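Local coordinates for beta-glucosidase (Chaetomella raphigera, PDB 6JXG), which probably hydrolyses terminal, non-reducing beta-D-glucosyl residues, releasing beta-D-glucose during the breakdown of cellulose, at residues V32-G37 with S231-Q236; T164-M169 with S440-I445. All coordinates share one frame; numbering follows the deposited sequence.

Contact 1: residues V32-G37 with S231-Q236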
loop_
_atom_site.group_PDB
_atom_site.type_symbol
_atom_site.label_atom_id
_atom_site.label_comp_id
_atom_site.label_asym_id
_atom_site.label_seq_id
_atom_site.Cartn_x
_atom_site.Cartn_y
_atom_site.Cartn_z
ATOM N N VAL A 32 -6.150 13.074 23.804
ATOM C CA VAL A 32 -5.744 13.334 25.241
ATOM C C VAL A 32 -4.333 13.878 25.403
ATOM O O VAL A 32 -3.981 14.324 26.489
ATOM C CB VAL A 32 -5.857 12.090 26.138
ATOM C CG1 VAL A 32 -7.272 11.600 26.148
ATOM C CG2 VAL A 32 -4.898 11.004 25.717
ATOM N N GLY A 33 -3.535 13.863 24.333
ATOM C CA GLY A 33 -2.161 14.274 24.404
ATOM C C GLY A 33 -1.222 13.167 23.988
ATOM O O GLY A 33 -1.461 11.985 24.281
ATOM N N TRP A 34 -0.087 13.542 23.413
ATOM C CA TRP A 34 0.920 12.562 22.986
ATOM C C TRP A 34 1.489 11.733 24.165
ATOM O O TRP A 34 1.912 12.286 25.149
ATOM C CB TRP A 34 2.022 13.284 22.237
ATOM C CG TRP A 34 3.169 12.443 21.803
ATOM C CD1 TRP A 34 4.449 12.664 22.098
ATOM C CD2 TRP A 34 3.133 11.298 20.920
ATOM N NE1 TRP A 34 5.232 11.693 21.522
ATOM C CE2 TRP A 34 4.445 10.844 20.783
ATOM C CE3 TRP A 34 2.085 10.590 20.261
ATOM C CZ2 TRP A 34 4.806 9.719 19.965
ATOM C CZ3 TRP A 34 2.415 9.439 19.465
ATOM C CH2 TRP A 34 3.787 8.997 19.343
ATOM N N GLU A 35 1.434 10.398 24.032
ATOM C CA GLU A 35 1.826 9.432 25.058
ATOM C C GLU A 35 1.079 9.465 26.352
ATOM O O GLU A 35 1.417 8.694 27.251
ATOM C CB GLU A 35 3.355 9.459 25.330
ATOM C CG GLU A 35 4.106 9.296 24.039
ATOM C CD GLU A 35 5.606 9.138 24.228
ATOM O OE1 GLU A 35 6.028 9.030 25.376
ATOM O OE2 GLU A 35 6.324 9.109 23.244
ATOM N N LYS A 36 -0.016 10.204 26.434
ATOM C CA LYS A 36 -0.748 10.257 27.693
ATOM C C LYS A 36 -1.636 9.008 27.858
ATOM O O LYS A 36 -1.716 8.432 28.956
ATOM C CB LYS A 36 -1.615 11.524 27.806
ATOM C CG LYS A 36 -0.891 12.885 27.832
ATOM C CD LYS A 36 0.088 13.033 29.004
ATOM C CE LYS A 36 1.593 13.103 28.620
ATOM N NZ LYS A 36 2.442 12.183 29.464
ATOM N N GLY A 37 -2.336 8.606 26.783
ATOM C CA GLY A 37 -2.964 7.324 26.726
ATOM C C GLY A 37 -2.043 6.201 26.335
ATOM O O GLY A 37 -0.858 6.424 26.040
ATOM N N SER A 231 -6.713 13.879 12.146
ATOM C CA SER A 231 -5.474 14.485 11.703
ATOM C C SER A 231 -4.333 13.551 11.718
ATOM O O SER A 231 -4.208 12.690 12.598
ATOM C CB SER A 231 -5.134 15.735 12.513
ATOM O OG SER A 231 -4.824 15.387 13.840
ATOM N N ASP A 232 -3.379 13.787 10.805
ATOM C CA ASP A 232 -2.091 13.204 11.046
ATOM C C ASP A 232 -1.561 13.876 12.316
ATOM O O ASP A 232 -2.126 14.881 12.793
ATOM C CB ASP A 232 -1.180 13.326 9.809
ATOM C CG ASP A 232 -0.099 12.250 9.736
ATOM O OD1 ASP A 232 0.271 11.698 10.788
ATOM O OD2 ASP A 232 0.430 11.992 8.614
ATOM N N TRP A 233 -0.494 13.299 12.887
ATOM C CA TRP A 233 -0.124 13.599 14.237
ATOM C C TRP A 233 0.505 14.983 14.295
ATOM O O TRP A 233 1.589 15.237 13.794
ATOM C CB TRP A 233 0.715 12.520 14.866
ATOM C CG TRP A 233 -0.045 11.520 15.704
ATOM C CD1 TRP A 233 0.367 11.043 16.896
ATOM C CD2 TRP A 233 -1.277 10.807 15.397
ATOM N NE1 TRP A 233 -0.522 10.129 17.393
ATOM C CE2 TRP A 233 -1.539 9.952 16.493
ATOM C CE3 TRP A 233 -2.162 10.789 14.307
ATOM C CZ2 TRP A 233 -2.657 9.117 16.549
ATOM C CZ3 TRP A 233 -3.264 9.966 14.355
ATOM C CH2 TRP A 233 -3.506 9.120 15.479
ATOM N N ALA A 234 -0.233 15.857 14.984
ATOM C CA ALA A 234 0.072 17.289 15.098
ATOM C C ALA A 234 0.010 17.994 13.731
ATOM O O ALA A 234 0.790 18.931 13.477
ATOM C CB ALA A 234 1.407 17.536 15.796
ATOM N N ALA A 235 -0.885 17.537 12.851
ATOM C CA ALA A 235 -1.051 18.153 11.512
ATOM C C ALA A 235 -2.140 19.237 11.594
ATOM O O ALA A 235 -2.406 19.942 10.620
ATOM C CB ALA A 235 -1.372 17.112 10.424
ATOM N N GLN A 236 -2.764 19.415 12.783
ATOM C CA GLN A 236 -3.754 20.489 12.972
ATOM C C GLN A 236 -2.938 21.781 13.259
ATOM O O GLN A 236 -1.963 21.723 14.004
ATOM C CB GLN A 236 -4.678 20.224 14.164
ATOM C CG GLN A 236 -5.627 21.331 14.553
ATOM C CD GLN A 236 -6.462 20.986 15.784
ATOM O OE1 GLN A 236 -7.694 21.134 15.790
ATOM N NE2 GLN A 236 -5.797 20.532 16.813
#
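Trp34 and Trp233 meet nearly at right angles at the mouth of the TIM-barrel-like N-terminal domain of a family 3 glycoside hydrolase, where the loop following strand 228-231 faces the loop that leads from helix 22-29 to strand 41-42. The meeting is purely apolar and aromatic. CE3 and CZ3 of the benzo ring of Trp34 come up to the edge of Trp233, near its plane, at its CD1 and NE1: CZ3 of Trp34 lies 3.7 Å from CD1 of Trp233, and CE3 of Trp34 lies 3.9 Å from Trp233 NE1. The planes stand at 89° in an oblique approach, with the facing centroids, six-membered on Trp34 and five-membered on Trp233, 5.5 Å apart. Trp34 reaches across because its CG is anti to the backbone N (chi1 176°), which carries the indole beyond where its CB points. Glu35 CG packs over one face of that indole, toward its rim, while Phe256 and Trp309 add edge-to-face partners, so the ring belongs to an aromatic cluster.

Polar bonds do the rest. The indole NE1 of Trp233 donates to Val40 O, farther along the loop that carries Trp34, and so also fixes the ring's rotation; Trp34 N donates to Asp254 OD2. In 32-37, Lys36 N bonds back to Gly33 O. The other loop is a type II turn from Asp232 to Ala235, closed by Ala235 N on Asp232 O, and Ser231 OG reaches that same oxygen from the opposite face of its plane. Trp233 N donates to Asp232 OD1 at 2.7 Å, on the anti side of the carboxylate and 21° out of its plane.

Contact 2: residues T164-M169 with S440-I445; sequences TNRDTM and SGEGYI
Glu442 OE1 lies at the edge of the Arg166 guanidinium, close to its plane, and the carboxylate is turned 73° against it. Glu442 CD and Arg166 NH2 both sit at the edge of the Tyr444 ring, whose CD2 approaches the guanidinium obliquely, 4.3 Å from Arg166 NH2. The salt bridge is end-on but forked onto one oxygen. NH1 of Arg166 donates to Glu442 OE1 at 3.0 Å (152° at the hydrogen), and NH2 of Arg166 reaches the anti lone pair of the same Glu442 OE1 at 3.3 Å, along a more bent path. The two nitrogens arrive from opposite faces of the carboxylate plane. A chi1 of 66° places Arg166 CG between the backbone N and the carbonyl carbon, and from there the chain runs extended to NE, bringing the guanidinium up to Glu442.

Glu442 OE2 is hydrogen-bonded to Ser385 OG, and Tyr444 OH to Asp371. Both carboxylate oxygens of Glu442 are thus engaged. With an alanine here in place of Arg166, Glu442 OE1 would probably lose both donors from 164-169, leaving the carboxylate held mainly through OE2. The forked bridge is therefore a charged link, joining a loop of the N-terminal domain to one of the C-terminal domain.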
loop_
_atom_site.group_PDB
_atom_site.type_symbol
_atom_site.label_atom_id
_atom_site.label_comp_id
_atom_site.label_asym_id
_atom_site.label_seq_id
_atom_site.Cartn_x
_atom_site.Cartn_y
_atom_site.Cartn_z
ATOM N N THR A 164 10.422 14.642 2.115
ATOM C CA THR A 164 11.160 15.894 2.125
ATOM C C THR A 164 10.222 17.111 2.215
ATOM O O THR A 164 9.319 17.355 1.354
ATOM C CB THR A 164 12.084 15.988 0.904
ATOM O OG1 THR A 164 13.013 14.883 0.895
ATOM C CG2 THR A 164 12.913 17.330 0.952
ATOM N N ASN A 165 10.389 17.868 3.295
ATOM C CA ASN A 165 9.575 19.056 3.602
ATOM C C ASN A 165 8.089 18.770 3.644
ATOM O O ASN A 165 7.301 19.603 3.328
ATOM C CB ASN A 165 9.781 20.201 2.554
ATOM C CG ASN A 165 11.243 20.618 2.416
ATOM O OD1 ASN A 165 11.967 20.628 3.359
ATOM N ND2 ASN A 165 11.663 20.903 1.219
ATOM N N ARG A 166 7.715 17.572 4.023
ATOM C CA ARG A 166 6.352 17.200 3.990
ATOM C C ARG A 166 5.452 18.070 4.830
ATOM O O ARG A 166 4.273 18.101 4.531
ATOM C CB ARG A 166 6.144 15.747 4.445
ATOM C CG ARG A 166 6.484 15.518 5.926
ATOM C CD ARG A 166 6.356 14.045 6.316
ATOM N NE ARG A 166 6.715 13.890 7.705
ATOM C CZ ARG A 166 6.288 12.894 8.477
ATOM N NH1 ARG A 166 5.489 11.998 7.973
ATOM N NH2 ARG A 166 6.652 12.827 9.753
ATOM N N ASP A 167 5.962 18.743 5.849
ATOM C CA ASP A 167 5.080 19.530 6.692
ATOM C C ASP A 167 5.161 20.995 6.386
ATOM O O ASP A 167 4.617 21.821 7.144
ATOM C CB ASP A 167 5.319 19.279 8.160
ATOM C CG ASP A 167 6.680 19.653 8.605
ATOM O OD1 ASP A 167 6.879 19.443 9.775
ATOM O OD2 ASP A 167 7.561 20.052 7.830
ATOM N N THR A 168 5.763 21.340 5.234
ATOM C CA THR A 168 5.660 22.726 4.811
ATOM C C THR A 168 5.333 22.911 3.317
ATOM O O THR A 168 4.766 23.921 2.926
ATOM C CB THR A 168 6.990 23.489 5.066
ATOM O OG1 THR A 168 8.067 22.813 4.407
ATOM C CG2 THR A 168 7.392 23.528 6.541
ATOM N N MET A 169 5.758 21.988 2.492
ATOM C CA MET A 169 5.561 22.148 1.074
ATOM C C MET A 169 4.089 22.047 0.677
ATOM O O MET A 169 3.256 21.453 1.375
ATOM C CB MET A 169 6.266 21.003 0.376
ATOM C CG MET A 169 5.576 19.704 0.794
ATOM S SD MET A 169 4.618 19.004 -0.509
ATOM C CE MET A 169 6.371 18.407 -0.767
ATOM N N SER A 440 14.003 2.703 2.797
ATOM C CA SER A 440 13.546 4.079 2.956
ATOM C C SER A 440 12.467 4.046 4.041
ATOM O O SER A 440 12.059 2.992 4.520
ATOM C CB SER A 440 13.007 4.652 1.612
ATOM O OG SER A 440 11.757 4.101 1.182
ATOM N N GLY A 441 11.964 5.214 4.349
ATOM C CA GLY A 441 10.990 5.363 5.408
ATOM C C GLY A 441 10.438 6.747 5.573
ATOM O O GLY A 441 10.635 7.649 4.740
ATOM N N GLU A 442 9.682 6.893 6.655
ATOM C CA GLU A 442 9.065 8.115 6.998
ATOM C C GLU A 442 10.098 9.207 7.349
ATOM O O GLU A 442 11.165 8.944 7.905
ATOM C CB GLU A 442 8.085 7.869 8.181
ATOM C CG GLU A 442 7.227 9.069 8.486
ATOM C CD GLU A 442 6.134 8.784 9.523
ATOM O OE1 GLU A 442 5.464 9.761 9.935
ATOM O OE2 GLU A 442 5.845 7.602 9.762
ATOM N N GLY A 443 9.773 10.407 6.982
ATOM C CA GLY A 443 10.733 11.509 7.112
ATOM C C GLY A 443 10.950 12.118 8.499
ATOM O O GLY A 443 11.153 13.311 8.579
ATOM N N TYR A 444 10.993 11.307 9.557
ATOM C CA TYR A 444 11.489 11.771 10.854
ATOM C C TYR A 444 12.721 11.037 11.257
ATOM O O TYR A 444 13.233 11.298 12.313
ATOM C CB TYR A 444 10.435 11.761 11.963
ATOM C CG TYR A 444 9.976 10.404 12.379
ATOM C CD1 TYR A 444 10.566 9.760 13.429
ATOM C CD2 TYR A 444 8.856 9.798 11.767
ATOM C CE1 TYR A 444 10.163 8.464 13.842
ATOM C CE2 TYR A 444 8.461 8.517 12.141
ATOM C CZ TYR A 444 9.138 7.861 13.175
ATOM O OH TYR A 444 8.708 6.610 13.531
ATOM N N ILE A 445 13.221 10.130 10.419
ATOM C CA ILE A 445 14.368 9.325 10.705
ATOM C C ILE A 445 15.323 9.434 9.499
ATOM O O ILE A 445 14.899 9.342 8.341
ATOM C CB ILE A 445 13.929 7.847 10.808
ATOM C CG1 ILE A 445 12.997 7.625 12.020
ATOM C CG2 ILE A 445 15.135 6.952 11.033
ATOM C CD1 ILE A 445 12.439 6.223 12.144
#

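Overall arrangement
The four segments alternate along the chain in the order 32-37, 164-169, 231-236 and 440-445, so the two contacts interlock in sequence. Their centres are 18 Å apart and their nearest atoms about 5 Å, without touching. They share one sheet: segment 164-169 comes after strand 151-157, while segment 231-236 comes after strand 228-231, and strand 196-199 runs between these two strands. Tyr201, just beyond that middle strand, bonds to Trp233 O and is touched by Arg166, which links the two neighbourhoods. Contact 1 packs loops at the barrel mouth; contact 2 brings in the loop after strand 431-438 of the C-terminal domain's sheet, consistent with the interdomain setting of the active site in family 3 enzymes.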